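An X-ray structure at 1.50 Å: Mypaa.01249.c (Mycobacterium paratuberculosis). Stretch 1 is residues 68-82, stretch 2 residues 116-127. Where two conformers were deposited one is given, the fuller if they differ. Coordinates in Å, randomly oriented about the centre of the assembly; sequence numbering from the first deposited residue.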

# COMPACT_ATOMS: atom_id res chain seq x y z
N GLU A 68 9.03 -13.60 5.03
CA GLU A 68 9.84 -12.47 5.49
C GLU A 68 9.99 -11.40 4.43
O GLU A 68 10.33 -11.69 3.27
CB GLU A 68 11.24 -12.93 5.90
CG GLU A 68 11.97 -11.95 6.78
CD GLU A 68 13.37 -12.37 7.11
OE1 GLU A 68 13.62 -13.58 7.25
OE2 GLU A 68 14.23 -11.46 7.21
N LEU A 69 9.74 -10.17 4.85
CA LEU A 69 9.95 -8.98 4.03
C LEU A 69 10.30 -7.84 4.98
O LEU A 69 9.51 -7.51 5.88
CB LEU A 69 8.71 -8.62 3.22
CG LEU A 69 8.69 -7.25 2.54
CD1 LEU A 69 9.81 -7.23 1.49
CD2 LEU A 69 7.31 -6.98 1.92
N ASP A 70 11.43 -7.16 4.72
CA ASP A 70 11.78 -5.93 5.40
C ASP A 70 11.76 -4.79 4.39
O ASP A 70 12.70 -4.64 3.59
CB ASP A 70 13.17 -6.05 6.03
CG ASP A 70 13.57 -4.83 6.82
OD1 ASP A 70 12.79 -3.86 6.89
OD2 ASP A 70 14.72 -4.85 7.40
N LEU A 71 10.69 -4.01 4.37
CA LEU A 71 10.55 -2.88 3.46
C LEU A 71 11.60 -1.81 3.64
O LEU A 71 11.76 -1.00 2.75
CB LEU A 71 9.16 -2.25 3.57
CG LEU A 71 8.01 -3.09 2.98
CD1 LEU A 71 6.68 -2.54 3.54
CD2 LEU A 71 8.03 -2.96 1.42
N GLN A 72 12.32 -1.81 4.76
CA GLN A 72 13.45 -0.90 5.01
C GLN A 72 14.79 -1.43 4.54
O GLN A 72 15.84 -0.89 4.92
CB GLN A 72 13.55 -0.55 6.51
CG GLN A 72 12.25 0.08 7.03
CD GLN A 72 12.35 0.68 8.43
OE1 GLN A 72 13.44 1.02 8.92
NE2 GLN A 72 11.19 0.92 9.03
N ASP A 73 14.77 -2.45 3.69
CA ASP A 73 16.01 -3.06 3.16
C ASP A 73 15.71 -3.54 1.74
O ASP A 73 15.04 -4.54 1.55
CB ASP A 73 16.44 -4.20 4.11
CG ASP A 73 17.69 -4.93 3.67
OD1 ASP A 73 18.14 -4.77 2.52
OD2 ASP A 73 18.25 -5.69 4.51
N LEU A 74 16.16 -2.78 0.75
CA LEU A 74 15.85 -3.15 -0.63
C LEU A 74 16.34 -4.53 -1.02
O LEU A 74 15.75 -5.19 -1.89
CB LEU A 74 16.34 -2.07 -1.61
CG LEU A 74 15.63 -0.73 -1.54
CD1 LEU A 74 16.37 0.30 -2.43
CD2 LEU A 74 14.18 -0.87 -2.02
N SER A 75 17.42 -5.03 -0.40
CA SER A 75 17.85 -6.40 -0.69
C SER A 75 16.85 -7.45 -0.23
O SER A 75 16.66 -8.45 -0.90
CB SER A 75 19.24 -6.68 -0.11
OG SER A 75 19.26 -6.84 1.32
N SER A 76 16.19 -7.17 0.88
CA SER A 76 15.11 -8.01 1.36
C SER A 76 13.87 -7.92 0.46
O SER A 76 13.25 -8.95 0.18
CB SER A 76 14.70 -7.53 2.77
OG SER A 76 13.64 -8.36 3.25
N VAL A 77 13.52 -6.73 0.01
CA VAL A 77 12.44 -6.57 -0.96
C VAL A 77 12.69 -7.46 -2.18
O VAL A 77 11.78 -8.15 -2.65
CB VAL A 77 12.25 -5.09 -1.36
CG1 VAL A 77 11.16 -4.92 -2.51
CG2 VAL A 77 11.87 -4.24 -0.13
N ARG A 78 13.91 -7.41 -2.71
CA ARG A 78 14.28 -8.19 -3.90
C ARG A 78 14.19 -9.69 -3.67
O ARG A 78 13.66 -10.42 -4.50
CB ARG A 78 15.69 -7.80 -4.37
CG ARG A 78 15.74 -6.43 -4.99
CD ARG A 78 17.10 -6.15 -5.68
NE ARG A 78 16.90 -5.11 -6.66
CZ ARG A 78 16.52 -5.31 -7.92
NH1 ARG A 78 16.35 -6.53 -8.43
NH2 ARG A 78 16.35 -4.26 -8.69
N ARG A 79 14.70 -10.15 -2.54
CA ARG A 79 14.67 -11.58 -2.20
C ARG A 79 13.20 -12.06 -2.07
O ARG A 79 12.83 -13.12 -2.58
CB ARG A 79 15.46 -11.81 -0.91
CG ARG A 79 16.97 -11.82 -1.10
CD ARG A 79 17.68 -12.38 0.15
NE ARG A 79 17.30 -11.71 1.40
CZ ARG A 79 17.83 -10.59 1.88
NH1 ARG A 79 18.81 -9.96 1.24
NH2 ARG A 79 17.39 -10.09 3.04
N PHE A 80 12.38 -11.25 -1.41
CA PHE A 80 10.97 -11.60 -1.25
C PHE A 80 10.27 -11.66 -2.60
O PHE A 80 9.58 -12.63 -2.93
CB PHE A 80 10.24 -10.63 -0.31
CG PHE A 80 8.75 -10.80 -0.37
CD1 PHE A 80 8.15 -11.86 0.32
CD2 PHE A 80 7.96 -10.01 -1.17
CE1 PHE A 80 6.78 -12.10 0.19
CE2 PHE A 80 6.59 -10.26 -1.29
CZ PHE A 80 6.01 -11.31 -0.60
N ALA A 81 10.45 -10.64 -3.42
CA ALA A 81 9.79 -10.62 -4.72
C ALA A 81 10.18 -11.78 -5.60
O ALA A 81 9.34 -12.33 -6.32
CB ALA A 81 10.09 -9.28 -5.45
N ASP A 82 11.46 -12.13 -5.58
CA ASP A 82 11.94 -13.22 -6.43
C ASP A 82 11.32 -14.55 -6.05
O ASP A 82 11.23 -15.45 -6.88
CB ASP A 82 13.46 -13.29 -6.36
CG ASP A 82 14.15 -12.17 -7.16
OD1 ASP A 82 13.50 -11.48 -7.99
OD2 ASP A 82 15.37 -12.01 -6.95
N HIS A 116 6.53 4.32 1.03
CA HIS A 116 6.57 4.53 -0.41
C HIS A 116 7.69 3.76 -1.12
O HIS A 116 7.42 2.94 -2.02
CB HIS A 116 6.66 6.04 -0.74
CG HIS A 116 6.90 6.32 -2.18
ND1 HIS A 116 5.99 6.00 -3.17
CD2 HIS A 116 7.97 6.86 -2.81
CE1 HIS A 116 6.50 6.32 -4.35
NE2 HIS A 116 7.71 6.85 -4.17
N LEU A 117 8.95 4.02 -0.79
CA LEU A 117 10.03 3.48 -1.63
C LEU A 117 10.13 1.98 -1.64
O LEU A 117 10.34 1.36 -2.69
CB LEU A 117 11.41 4.12 -1.29
CG LEU A 117 11.48 5.64 -1.54
CD1 LEU A 117 12.71 6.29 -0.83
CD2 LEU A 117 11.49 6.00 -3.05
N GLY A 118 9.92 1.36 -0.48
CA GLY A 118 9.98 -0.11 -0.45
C GLY A 118 8.82 -0.73 -1.26
O GLY A 118 9.01 -1.72 -1.95
N HIS A 119 7.65 -0.14 -1.16
CA HIS A 119 6.48 -0.53 -1.96
C HIS A 119 6.65 -0.28 -3.46
O HIS A 119 6.23 -1.07 -4.30
CB HIS A 119 5.21 0.13 -1.44
CG HIS A 119 4.65 -0.51 -0.20
ND1 HIS A 119 4.17 0.23 0.86
CD2 HIS A 119 4.40 -1.81 0.09
CE1 HIS A 119 3.68 -0.61 1.77
NE2 HIS A 119 3.85 -1.86 1.35
N PHE A 120 7.31 0.83 -3.80
CA PHE A 120 7.63 1.15 -5.18
C PHE A 120 8.50 0.05 -5.79
O PHE A 120 8.21 -0.45 -6.89
CB PHE A 120 8.36 2.50 -5.21
CG PHE A 120 8.75 2.97 -6.58
CD1 PHE A 120 7.88 3.73 -7.33
CD2 PHE A 120 9.97 2.63 -7.15
CE1 PHE A 120 8.20 4.16 -8.61
CE2 PHE A 120 10.31 3.06 -8.44
CZ PHE A 120 9.42 3.80 -9.17
N ALA A 121 9.57 -0.31 -5.10
CA ALA A 121 10.44 -1.36 -5.56
C ALA A 121 9.73 -2.69 -5.65
O ALA A 121 9.82 -3.41 -6.67
CB ALA A 121 11.66 -1.46 -4.60
N LEU A 122 8.97 -3.01 -4.62
CA LEU A 122 8.23 -4.28 -4.59
C LEU A 122 7.30 -4.39 -5.79
O LEU A 122 7.20 -5.46 -6.46
CB LEU A 122 7.43 -4.43 -3.30
CG LEU A 122 6.59 -5.69 -3.15
CD1 LEU A 122 7.50 -6.94 -3.15
CD2 LEU A 122 5.72 -5.60 -1.88
N THR A 123 6.55 -3.32 -6.04
CA THR A 123 5.56 -3.32 -7.12
C THR A 123 6.23 -3.48 -8.49
O THR A 123 5.81 -4.32 -9.31
CB THR A 123 4.70 -2.05 -7.08
OG1 THR A 123 4.06 -1.94 -5.81
CG2 THR A 123 3.62 -2.10 -8.20
N ASN A 124 7.32 -2.75 -8.73
CA ASN A 124 7.98 -2.89 -10.02
C ASN A 124 8.53 -4.31 -10.21
O ASN A 124 8.54 -4.81 -11.34
CB ASN A 124 9.14 -1.89 -10.17
CG ASN A 124 8.68 -0.53 -10.56
OD1 ASN A 124 7.67 -0.37 -11.28
ND2 ASN A 124 9.45 0.50 -10.12
N LEU A 125 9.00 -4.93 -9.15
CA LEU A 125 9.56 -6.28 -9.25
C LEU A 125 8.47 -7.35 -9.44
O LEU A 125 8.71 -8.33 -10.16
CB LEU A 125 10.39 -6.59 -8.02
CG LEU A 125 11.68 -5.79 -7.89
CD1 LEU A 125 12.24 -5.89 -6.48
CD2 LEU A 125 12.72 -6.23 -8.95
N LEU A 126 7.27 -7.14 -8.91
CA LEU A 126 6.17 -8.12 -9.06
C LEU A 126 5.31 -7.93 -10.31
O LEU A 126 4.64 -8.87 -10.75
CB LEU A 126 5.29 -8.11 -7.82
CG LEU A 126 5.92 -8.64 -6.55
CD1 LEU A 126 4.93 -8.56 -5.34
CD2 LEU A 126 6.38 -10.10 -6.74
N LEU A 127 5.26 -6.70 -10.85
CA LEU A 127 4.35 -6.37 -11.93
C LEU A 127 4.31 -7.37 -13.10
O LEU A 127 3.20 -7.68 -13.56
CB LEU A 127 4.60 -4.96 -12.48
CG LEU A 127 3.88 -3.83 -11.77
CD1 LEU A 127 4.44 -2.48 -12.23
CD2 LEU A 127 2.36 -3.82 -11.97

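The two stretches pack mainly through apolar side chains, and no hydrogen bond crosses between them; the contact buries 577 Å², both sides summed. Helix 74-82 runs beside helix 116-126 in nearly the same direction, with an angle of 29° between their axes and a closest approach of 9.5 Å. The backbones come nearest before the first helix begins, where Leu71 CA lies 4.8 Å from Gly118 CA; farther along, Val77 CA and Leu122 CA are 6.0 Å apart, and Ala81 CA and Leu126 CA 6.2 Å.

The close approach at Leu71 depends on Gly118. A CB built on this glycine would point toward the first stretch and fall 2.6 Å from Leu71 O, a clash. In its absence the turn settles against the helix backbone, and Leu71, in the m,t rotamer, places CD2 3.6 Å from Gly118 C. Its other methyl, CD1, reaches the imidazole of His119, 3.6 Å from NE2 and 4.1 Å from the ring centroid, an off-centre CH-pi contact. His119 points its CA-to-CB bond away from the first stretch, but with chi1 at -78° the end of its side chain comes nearer; both ring nitrogens are hydrogen-bonded outside the two stretches, so the ring is held while it receives the methyl.

Polar side chains organise the approach to the first helix. The type I turn from Asp70 to Asp73 is closed by Asp73 N to Asp70 O (3.0 Å), and Asp70 OD1 accepts from Gln72 N at 3.0 Å. Asp73, chi1 t, caps the helix: OD1 accepts weak bonds from Ser75 N (3.0 Å) and Ser76 N (3.5 Å), and a 2.6 Å hydrogen bond from Ser75 OG, whose p rotamer turns the hydroxyl back to the cap. Ser76 instead adopts t, allowing its OG to accept from Asp70 N at 2.9 Å and tie the turn to the first helical turn.

Val77 is the knob of the interface. Its t rotamer directs CG1 into a hole formed by Gly118, Ala121, Leu122 and Leu125, with CG1 3.8 Å from Leu122 CB and 4.2 Å from Leu125 CD1. One turn earlier, Leu74 leaves its helix sideways, but its m,t conformation brings CD2 to 3.7 Å from Ala121 CB. One turn later, Ala81 points its CB toward the second helix, where it touches Leu125 CB at 3.7 Å and Leu126 CD2 at 4.0 Å.

Leu122 adopts t,p, which carries CD1 to the edge of the Phe80 ring, 3.7 Å from CD2 of that residue, while its own CD2 lies 4.3 Å from Leu69 CD2. Leu125, m,t, has the largest area covered by the other stretch. Besides meeting Val77 and Ala81, it sets CD2 against one face of the Arg78 guanidinium, 3.7 Å from Arg78 NH1. This face can lie on a methyl because guanidinium hydrogen bonding is directed in the plane, and Arg78 NH2 finds its partner elsewhere in the structure.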